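Local structure of tyrosinase (Aspergillus oryzae, 3W6W) at residues Ile331-His336 with Phe515-Ser520. The protein is a pro-form of a type 3 copper enzyme, which once activated probably oxidises monophenols and diphenols to o-quinones at a dicopper centre. Numbering follows the deposited sequence.
With CU (copper (II) ion), chain D.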
ATOM      1  N   ILE A 331     -17.862  13.493  11.348  1.00 10.77           N
ATOM      2  CA  ILE A 331     -16.404  13.478  11.322  1.00 10.48           C
ATOM      3  C   ILE A 331     -15.911  12.034  11.425  1.00  9.70           C
ATOM      4  O   ILE A 331     -15.076  11.610  10.628  1.00  8.92           O
ATOM      5  CB  ILE A 331     -15.832  14.377  12.429  1.00 10.36           C
ATOM      6  CG1 ILE A 331     -16.162  15.840  12.116  1.00 10.49           C
ATOM      7  CG2 ILE A 331     -14.331  14.156  12.573  1.00  9.53           C
ATOM      8  CD1 ILE A 331     -15.868  16.812  13.259  1.00 10.53           C
ATOM      9  N   HIS A 332     -16.482  11.273  12.361  1.00 10.62           N
ATOM     10  CA  HIS A 332     -16.142   9.863  12.556  1.00  9.61           C
ATOM     11  C   HIS A 332     -16.375   9.053  11.276  1.00  9.50           C
ATOM     12  O   HIS A 332     -15.578   8.175  10.950  1.00  8.82           O
ATOM     13  CB  HIS A 332     -16.949   9.331  13.765  1.00  9.47           C
ATOM     14  CG  HIS A 332     -17.418   7.910  13.656  1.00  9.03           C
ATOM     15  ND1 HIS A 332     -18.582   7.559  13.008  1.00  9.37           N
ATOM     16  CD2 HIS A 332     -16.929   6.761  14.188  1.00  8.44           C
ATOM     17  CE1 HIS A 332     -18.769   6.252  13.100  1.00  8.98           C
ATOM     18  NE2 HIS A 332     -17.784   5.742  13.821  1.00  8.47           N
ATOM     19  N   ASN A 333     -17.443   9.379  10.546  1.00  9.12           N
ATOM     20  CA  ASN A 333     -17.793   8.652   9.322  1.00  9.28           C
ATOM     21  C   ASN A 333     -16.734   8.872   8.250  1.00  9.19           C
ATOM     22  O   ASN A 333     -16.312   7.925   7.570  1.00  8.74           O
ATOM     23  CB  ASN A 333     -19.157   9.092   8.779  1.00 10.22           C
ATOM     24  CG  ASN A 333     -20.318   8.632   9.640  1.00  9.98           C
ATOM     25  OD1 ASN A 333     -20.156   7.804  10.538  1.00  9.32           O
ATOM     26  ND2 ASN A 333     -21.490   9.149   9.355  1.00 10.50           N
ATOM     27  N   ASN A 334     -16.330  10.131   8.082  1.00  9.77           N
ATOM     28  CA  ASN A 334     -15.291  10.439   7.111  0.66  9.27           C
ATOM     29  C   ASN A 334     -13.991   9.727   7.435  1.00  8.20           C
ATOM     30  O   ASN A 334     -13.335   9.218   6.532  1.00  7.90           O
ATOM     31  CB  ASN A 334     -15.090  11.944   6.989  0.66  9.52           C
ATOM     32  CG  ASN A 334     -16.161  12.602   6.148  0.66 10.32           C
ATOM     33  OD1 ASN A 334     -17.231  12.048   5.938  0.66 10.93           O
ATOM     34  ND2 ASN A 334     -15.870  13.780   5.653  0.66 10.27           N
ATOM     35  N   VAL A 335     -13.618   9.682   8.712  1.00  9.38           N
ATOM     36  CA  VAL A 335     -12.394   8.994   9.097  1.00  8.60           C
ATOM     37  C   VAL A 335     -12.461   7.492   8.773  1.00  8.36           C
ATOM     38  O   VAL A 335     -11.488   6.916   8.284  1.00  8.11           O
ATOM     39  CB  VAL A 335     -12.061   9.238  10.580  1.00  8.43           C
ATOM     40  CG1 VAL A 335     -10.864   8.379  11.010  1.00  7.92           C
ATOM     41  CG2 VAL A 335     -11.833  10.741  10.819  1.00  8.80           C
ATOM     42  N   HIS A 336     -13.604   6.851   9.047  1.00  9.10           N
ATOM     43  CA  HIS A 336     -13.792   5.452   8.639  1.00  9.06           C
ATOM     44  C   HIS A 336     -13.462   5.272   7.156  1.00  9.33           C
ATOM     45  O   HIS A 336     -12.700   4.376   6.771  1.00  9.23           O
ATOM     46  CB  HIS A 336     -15.236   4.986   8.897  1.00  9.44           C
ATOM     47  CG  HIS A 336     -15.452   4.380  10.254  1.00  9.13           C
ATOM     48  ND1 HIS A 336     -15.062   3.094  10.568  1.00  8.88           N
ATOM     49  CD2 HIS A 336     -16.047   4.876  11.364  1.00  9.18           C
ATOM     50  CE1 HIS A 336     -15.416   2.828  11.816  1.00  8.70           C
ATOM     51  NE2 HIS A 336     -16.024   3.887  12.319  1.00  8.90           N
ATOM     52  N   PHE A 515     -19.129  11.254   3.880  1.00 10.30           N
ATOM     53  CA  PHE A 515     -19.283   9.825   3.676  1.00 10.21           C
ATOM     54  C   PHE A 515     -20.487   9.249   4.396  1.00 10.85           C
ATOM     55  O   PHE A 515     -20.676   9.453   5.591  1.00 11.02           O
ATOM     56  CB  PHE A 515     -18.032   9.054   4.131  1.00 10.00           C
ATOM     57  CG  PHE A 515     -18.085   7.589   3.815  1.00 10.19           C
ATOM     58  CD1 PHE A 515     -18.099   7.151   2.501  1.00 10.31           C
ATOM     59  CD2 PHE A 515     -18.094   6.647   4.834  1.00 10.35           C
ATOM     60  CE1 PHE A 515     -18.148   5.796   2.195  1.00 10.61           C
ATOM     61  CE2 PHE A 515     -18.117   5.287   4.544  1.00 10.67           C
ATOM     62  CZ  PHE A 515     -18.148   4.853   3.220  1.00 10.80           C
ATOM     63  N   ASN A 516     -21.301   8.512   3.653  1.00 13.47           N
ATOM     64  CA  ASN A 516     -22.388   7.775   4.265  1.00 13.98           C
ATOM     65  C   ASN A 516     -21.891   6.422   4.754  1.00 13.44           C
ATOM     66  O   ASN A 516     -21.798   5.462   3.984  1.00 13.54           O
ATOM     67  CB  ASN A 516     -23.531   7.583   3.277  1.00 14.90           C
ATOM     68  CG  ASN A 516     -24.655   6.790   3.871  1.00 15.26           C
ATOM     69  OD1 ASN A 516     -24.958   6.934   5.051  1.00 15.20           O
ATOM     70  ND2 ASN A 516     -25.256   5.917   3.077  1.00 15.68           N
ATOM     71  N   PHE A 517     -21.558   6.366   6.039  1.00 12.84           N
ATOM     72  CA  PHE A 517     -21.121   5.139   6.712  1.00 12.56           C
ATOM     73  C   PHE A 517     -22.400   4.373   6.997  1.00 13.09           C
ATOM     74  O   PHE A 517     -23.070   4.563   8.007  1.00 13.38           O
ATOM     75  CB  PHE A 517     -20.350   5.538   7.985  1.00 12.21           C
ATOM     76  CG  PHE A 517     -19.695   4.389   8.737  1.00 11.97           C
ATOM     77  CD1 PHE A 517     -18.754   3.566   8.133  1.00 11.61           C
ATOM     78  CD2 PHE A 517     -20.007   4.165  10.074  1.00 12.22           C
ATOM     79  CE1 PHE A 517     -18.134   2.543   8.845  1.00 11.88           C
ATOM     80  CE2 PHE A 517     -19.389   3.143  10.793  1.00 12.29           C
ATOM     81  CZ  PHE A 517     -18.449   2.332  10.164  1.00 12.25           C
ATOM     82  N   SER A 518     -22.778   3.547   6.036  1.00 28.91           N
ATOM     83  CA  SER A 518     -24.157   3.107   5.942  1.00 29.47           C
ATOM     84  C   SER A 518     -24.324   1.776   6.610  1.00 29.32           C
ATOM     85  O   SER A 518     -23.395   0.986   6.671  1.00 28.94           O
ATOM     86  CB  SER A 518     -24.554   2.991   4.480  1.00 29.98           C
ATOM     87  OG  SER A 518     -23.742   2.015   3.850  1.00 29.82           O
ATOM     88  N   GLY A 519     -25.526   1.526   7.106  1.00 31.69           N
ATOM     89  CA  GLY A 519     -25.830   0.271   7.756  1.00 31.64           C
ATOM     90  C   GLY A 519     -27.324   0.076   7.711  1.00 32.17           C
ATOM     91  O   GLY A 519     -28.021   0.726   6.930  1.00 32.59           O
ATOM     92  N   SER A 520     -27.821  -0.810   8.562  1.00 31.56           N
ATOM     93  CA  SER A 520     -29.245  -1.078   8.619  1.00 32.03           C
ATOM     94  C   SER A 520     -29.981   0.090   9.269  1.00 32.27           C
ATOM     95  O   SER A 520     -29.366   1.075   9.691  1.00 32.12           O
ATOM     96  CB  SER A 520     -29.505  -2.343   9.424  1.00 32.05           C
ATOM     97  OG  SER A 520     -29.625  -2.016  10.794  1.00 32.11           O
TER
HETATM   98 CU    CU D 702     -17.243   3.883  14.025  1.00 15.34          CU
HETATM   99  O   HOH W   1     -21.494  11.370   7.316  1.00 13.75           O
HETATM  100  O   HOH W   2     -18.097   2.184  13.876  1.00 19.78           O
HETATM  101  O   HOH W   3     -19.399   3.568  14.518  1.00 25.23           O
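Phe-517 stacks face to face on His-336, a copper ligand. The ring centroids are 3.9 Å apart and the planes 19° from parallel. CZ of Phe-517 sits over the middle of the imidazole, 3.5 Å from His-336 CE1. His-336 CG lies nearer the rim of the phenyl ring, and His-336 CB adds an off-centre CH-pi contact. Phe-517 has CG anti to its backbone N (chi1 -174°), which swings the ring over the imidazole. Its CD2 also meets His-332 CE1 at 3.9 Å, with the two rings nearly perpendicular.

NE2 of both histidines binds copper, and His-376 and two waters complete the site. His-71, His-98 and His-107 hold the second ion, giving the type 3 pattern of three histidines per copper. The C-terminal part thus puts a phenyl ring beside the copper, consistent with covering the active site in the pro-form. His-336 ND1 bonds to Met-360 O, so stacking and a second-shell bond together hold this imidazole.

Polar links lie farther from the copper. In one of its two conformers, Asn-334 accepts the backbone N-H of Phe-515 on OD1 at 2.9 Å, with the donor tilted 27° from the carbonyl plane. Its ND2 bonds to Ser-513 O, so the amide can hold the strand at two points. Asn-333 ND2 reaches Phe-515 O through one water. Asn-333 OD1 touches Phe-517 CB at 3.4 Å and takes a weak bond from His-332 ND1, whose other acceptor is Glu-329 O.

The Phe-515 ring packs its CD2 against the backbone O of Asn-333.

The contact joins helix 328-340 of the central domain to strand 510-516, outermost in its sheet, and the following loop of the C-terminal domain. Helices 282-292 and 371-389 also pack against helix 328-340.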